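Local coordinates for immunoglobulin-like protein (Pseudomonas aeruginosa, PDB 3N6Y) that is of unknown function but folds as an immunoglobulin-like beta sandwich of the E-set clan and is probably exported, at residues T50-R55 / G116-M121; P75-P80 / E109-V114. All blocks are in the same frame, centred on the assembly; numbering follows the deposited sequence. Where two conformers were deposited one is given.

Contact 1 of 2, residues T50-R55 / G116-M121; sequences TKFGMR and GEWRLM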
# COMPACT_ATOMS: atom_id res chain seq x y z
N THR A 50 5.47 -5.66 12.06
CA THR A 50 5.52 -4.28 11.55
C THR A 50 4.66 -4.15 10.31
O THR A 50 4.83 -4.92 9.39
CB THR A 50 6.96 -3.90 11.20
OG1 THR A 50 7.78 -4.01 12.35
CG2 THR A 50 7.10 -2.44 10.66
N LYS A 51 3.74 -3.21 10.33
CA LYS A 51 2.90 -2.84 9.19
C LYS A 51 3.26 -1.45 8.68
O LYS A 51 3.38 -0.49 9.45
CB LYS A 51 1.42 -2.95 9.56
CG LYS A 51 0.45 -2.45 8.52
CD LYS A 51 -0.97 -2.52 9.11
CE LYS A 51 -1.95 -1.83 8.19
NZ LYS A 51 -3.34 -1.80 8.78
N PHE A 52 3.47 -1.33 7.36
CA PHE A 52 3.81 -0.06 6.79
C PHE A 52 3.13 0.18 5.45
O PHE A 52 2.64 -0.76 4.82
CB PHE A 52 5.34 0.10 6.60
CG PHE A 52 5.93 -0.90 5.61
CD1 PHE A 52 6.20 -2.22 5.97
CD2 PHE A 52 6.17 -0.53 4.29
CE1 PHE A 52 6.71 -3.11 5.07
CE2 PHE A 52 6.71 -1.42 3.38
CZ PHE A 52 6.97 -2.72 3.76
N GLY A 53 3.07 1.42 5.04
CA GLY A 53 2.50 1.78 3.77
C GLY A 53 1.94 3.18 3.75
O GLY A 53 2.50 4.09 4.39
N MSE A 54 0.86 3.34 3.01
CA MSE A 54 0.21 4.60 2.69
C MSE A 54 -1.29 4.58 3.04
O MSE A 54 -1.96 3.53 2.91
CB MSE A 54 0.41 4.91 1.18
CG MSE A 54 1.81 5.38 0.80
SE MSE A 54 1.86 5.76 -1.10
CE MSE A 54 1.53 3.99 -1.75
N ARG A 55 -1.83 5.76 3.41
CA ARG A 55 -3.25 5.97 3.58
C ARG A 55 -3.54 7.29 2.87
O ARG A 55 -2.79 8.27 3.00
CB ARG A 55 -3.68 6.00 5.04
CG ARG A 55 -5.18 6.15 5.21
CD ARG A 55 -5.62 5.79 6.61
NE ARG A 55 -4.97 6.69 7.58
CZ ARG A 55 -4.70 6.37 8.83
NH1 ARG A 55 -5.01 5.18 9.33
NH2 ARG A 55 -4.08 7.24 9.61
N GLY A 116 15.89 -4.14 2.73
CA GLY A 116 16.14 -3.46 1.47
C GLY A 116 15.00 -2.51 1.12
O GLY A 116 14.18 -2.14 1.97
N GLU A 117 14.93 -2.12 -0.15
CA GLU A 117 13.93 -1.15 -0.60
C GLU A 117 12.63 -1.85 -1.04
O GLU A 117 12.66 -2.77 -1.88
CB GLU A 117 14.48 -0.29 -1.76
CG GLU A 117 13.40 0.57 -2.43
CD GLU A 117 13.94 1.74 -3.23
OE1 GLU A 117 15.19 1.96 -3.23
OE2 GLU A 117 13.13 2.47 -3.85
N TRP A 118 11.49 -1.38 -0.50
CA TRP A 118 10.17 -1.78 -0.87
C TRP A 118 9.50 -0.52 -1.42
O TRP A 118 9.48 0.55 -0.76
CB TRP A 118 9.39 -2.24 0.35
CG TRP A 118 9.88 -3.50 0.97
CD1 TRP A 118 11.10 -3.74 1.56
CD2 TRP A 118 9.12 -4.68 1.12
NE1 TRP A 118 11.11 -5.03 2.06
CE2 TRP A 118 9.91 -5.62 1.80
CE3 TRP A 118 7.84 -5.03 0.73
CZ2 TRP A 118 9.46 -6.90 2.08
CZ3 TRP A 118 7.37 -6.32 1.00
CH2 TRP A 118 8.18 -7.23 1.68
N ARG A 119 9.04 -0.63 -2.65
CA ARG A 119 8.40 0.47 -3.33
C ARG A 119 6.93 0.08 -3.51
O ARG A 119 6.62 -0.90 -4.18
CB ARG A 119 9.13 0.75 -4.67
CG ARG A 119 8.44 1.78 -5.59
CD ARG A 119 9.23 2.04 -6.88
NE ARG A 119 8.87 3.27 -7.58
CZ ARG A 119 9.39 3.65 -8.75
NH1 ARG A 119 10.28 2.89 -9.40
NH2 ARG A 119 9.04 4.83 -9.28
N LEU A 120 6.02 0.85 -2.90
CA LEU A 120 4.58 0.61 -2.92
C LEU A 120 3.94 1.66 -3.81
O LEU A 120 4.18 2.87 -3.64
CB LEU A 120 4.02 0.75 -1.49
CG LEU A 120 4.09 -0.53 -0.63
CD1 LEU A 120 5.49 -1.14 -0.56
CD2 LEU A 120 3.60 -0.24 0.76
N MSE A 121 3.23 1.20 -4.81
CA MSE A 121 2.68 2.04 -5.87
C MSE A 121 1.23 1.71 -6.05
O MSE A 121 0.88 0.55 -6.26
CB MSE A 121 3.48 1.82 -7.18
CG MSE A 121 4.96 2.03 -7.02
SE MSE A 121 5.89 1.56 -8.69
CE MSE A 121 5.79 3.35 -9.52
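Phe52 meets Trp118 and Leu120 in the hydrophobic interior of an immunoglobulin-like beta sandwich, where strands 51-59 and 116-124 face each other from different sheets. The segment axes pass 8.2 Å apart and their directions differ by 32°; no hydrogen bond joins the segments, and the gap is filled mainly by side chains. The Phe52 side chain enters with CG between the backbone N and the carbonyl carbon (chi1 63°). Its ring points an edge at the indole face in a T-shaped stack, with planes at 89° and 5.6 Å between the phenyl centroid and that of the five-membered indole ring. CZ leads, 3.9 Å from Trp118 CE3 and equally near CD2, offset toward the rim. Neighbouring CE2 meets Leu120 CD1, so one phenyl ring touches two successive inward-pointing residues of the opposing strand. Phe134 adds a further edge-to-face partner to Phe52, while the indole NE1 is bonded to Val114 O. At Gly53 the backbone itself forms the surface that Leu120 meets. Beyond it, Met54, a selenomethionine with two deposited conformers, bends at chi3; in the conformer given, its CE comes to 3.4 Å from Leu120 O, a contact left doubtful by the second one. The two methyls of Leu120 thus serve different neighbours, CD1 the phenyl ring and CD2 the bare glycine, with Leu120 CD2 3.8 Å from Gly53 CA.

Contact 2 of 2, residues P75-P80 / E109-V114; sequences PGVVTP and EPHEVV
A 3-10 turn at residues 110-112, in the connection that leads into strand 116-124, sets His111 against the edge strand 76-78 and the loop just after it. His111 CG sits between the backbone N and the carbonyl carbon (chi1 60°), and Thr79 and Pro80 cover one face of the imidazole in CH-pi contacts. Pro80 CD is 3.7 Å from the ring centroid and Thr79 CA 4.2 Å, both displaced toward the rim. Val77 CG1 approaches the ring edge in plane, 3.8 Å from His111 CD2. A water bridges the backbones, accepting from Val78 N at 3.0 Å and donating to His111 O at 2.8 Å. Further along, Val114 CG1 packs against Pro75 CB (3.7 Å) and its CG2 against Val77 CG2, following an inverse gamma turn centred on Val113. At the start of the 3-10 segment, Glu112 OE1 accepts from Glu109 N at 3.1 Å, from above the carboxylate plane, and also from Thr108 N. Thr79 OG1, meanwhile, is engaged by Asp81, Gln83 and His85. With no direct hydrogen bond between them, the segments are joined by CH-pi and apolar contacts and by one water that satisfies Val78 N and His111 O where the backbones do not meet directly.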
# COMPACT_ATOMS: atom_id res chain seq x y z
N PRO A 75 12.36 -6.52 -2.15
CA PRO A 75 13.70 -6.99 -2.43
C PRO A 75 13.84 -8.47 -2.77
O PRO A 75 14.96 -8.93 -3.04
CB PRO A 75 14.45 -6.67 -1.13
CG PRO A 75 13.52 -5.74 -0.33
CD PRO A 75 12.19 -6.15 -0.73
N GLY A 76 12.72 -9.20 -2.77
CA GLY A 76 12.65 -10.65 -3.02
C GLY A 76 12.27 -11.42 -1.79
O GLY A 76 13.13 -11.79 -1.00
N VAL A 77 10.96 -11.65 -1.64
CA VAL A 77 10.40 -12.49 -0.57
C VAL A 77 10.34 -13.91 -1.07
O VAL A 77 9.66 -14.21 -2.06
CB VAL A 77 8.98 -11.98 -0.19
CG1 VAL A 77 8.29 -12.96 0.81
CG2 VAL A 77 9.08 -10.56 0.38
N VAL A 78 11.04 -14.81 -0.40
CA VAL A 78 11.02 -16.22 -0.78
C VAL A 78 10.12 -16.98 0.17
O VAL A 78 10.39 -17.08 1.38
CB VAL A 78 12.42 -16.83 -0.79
CG1 VAL A 78 12.36 -18.34 -1.24
CG2 VAL A 78 13.43 -15.97 -1.66
N THR A 79 9.00 -17.47 -0.36
CA THR A 79 8.04 -18.19 0.46
C THR A 79 8.58 -19.61 0.75
O THR A 79 9.53 -20.05 0.09
CB THR A 79 6.66 -18.22 -0.17
OG1 THR A 79 6.75 -18.42 -1.59
CG2 THR A 79 5.90 -16.95 0.12
N PRO A 80 8.01 -20.30 1.76
CA PRO A 80 8.55 -21.62 2.13
C PRO A 80 8.51 -22.65 0.97
O PRO A 80 9.27 -23.62 1.01
CB PRO A 80 7.64 -22.07 3.27
CG PRO A 80 7.23 -20.76 3.93
CD PRO A 80 7.02 -19.83 2.76
N GLU A 109 5.01 -13.27 8.71
CA GLU A 109 5.77 -14.50 8.77
C GLU A 109 7.25 -14.20 8.55
O GLU A 109 7.57 -13.23 7.89
CB GLU A 109 5.29 -15.45 7.69
CG GLU A 109 3.83 -15.87 7.85
CD GLU A 109 3.44 -16.89 6.82
OE1 GLU A 109 4.05 -17.97 6.83
OE2 GLU A 109 2.56 -16.57 5.98
N PRO A 110 8.15 -15.03 9.10
CA PRO A 110 9.56 -14.63 9.04
C PRO A 110 10.13 -14.35 7.64
O PRO A 110 10.93 -13.42 7.50
CB PRO A 110 10.27 -15.80 9.70
CG PRO A 110 9.29 -16.34 10.66
CD PRO A 110 7.93 -16.17 10.01
N HIS A 111 9.71 -15.12 6.64
CA HIS A 111 10.25 -14.97 5.29
C HIS A 111 9.85 -13.63 4.64
O HIS A 111 10.40 -13.25 3.59
CB HIS A 111 9.81 -16.14 4.39
CG HIS A 111 8.33 -16.26 4.24
ND1 HIS A 111 7.56 -17.08 5.04
CD2 HIS A 111 7.48 -15.66 3.37
CE1 HIS A 111 6.29 -16.98 4.66
NE2 HIS A 111 6.22 -16.15 3.63
N GLU A 112 8.84 -12.97 5.20
CA GLU A 112 8.41 -11.68 4.67
C GLU A 112 9.30 -10.51 5.12
O GLU A 112 9.31 -9.42 4.49
CB GLU A 112 6.94 -11.43 5.04
CG GLU A 112 6.00 -12.40 4.44
CD GLU A 112 4.59 -12.21 4.88
OE1 GLU A 112 4.37 -11.79 6.02
OE2 GLU A 112 3.69 -12.51 4.07
N VAL A 113 10.10 -10.74 6.20
CA VAL A 113 10.99 -9.71 6.73
C VAL A 113 12.25 -9.71 5.89
O VAL A 113 13.20 -10.42 6.20
CB VAL A 113 11.35 -9.99 8.23
CG1 VAL A 113 12.30 -8.87 8.79
CG2 VAL A 113 10.07 -10.19 9.10
N VAL A 114 12.24 -8.90 4.83
CA VAL A 114 13.36 -8.83 3.91
C VAL A 114 13.89 -7.42 3.85
O VAL A 114 13.18 -6.45 3.48
CB VAL A 114 12.94 -9.28 2.49
CG1 VAL A 114 14.15 -9.21 1.52
CG2 VAL A 114 12.35 -10.68 2.54
O HOH W 1 12.47 -14.49 2.18

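Overall arrangement
The two contacts show how a sandwich interior is continued to its periphery. The centre of contact 1 lies about 6 Å, and that of contact 2 about 17 Å, from the centre of the chain, and the two contact centres are about 14 Å apart. Along the sequence, both segments of contact 2 fall between those of contact 1. Residues 109-114 follow strand 101-106, the neighbour of 51-59 in one sheet, and lead into 116-124 of the other, whereas 76-78 is an outermost strand of that second sheet. Trp118 connects the two regions: its CH2 lies 3.7 Å from Val77 CG2. Trp118 thus belongs to the sandwich interior and also touches the edge strand.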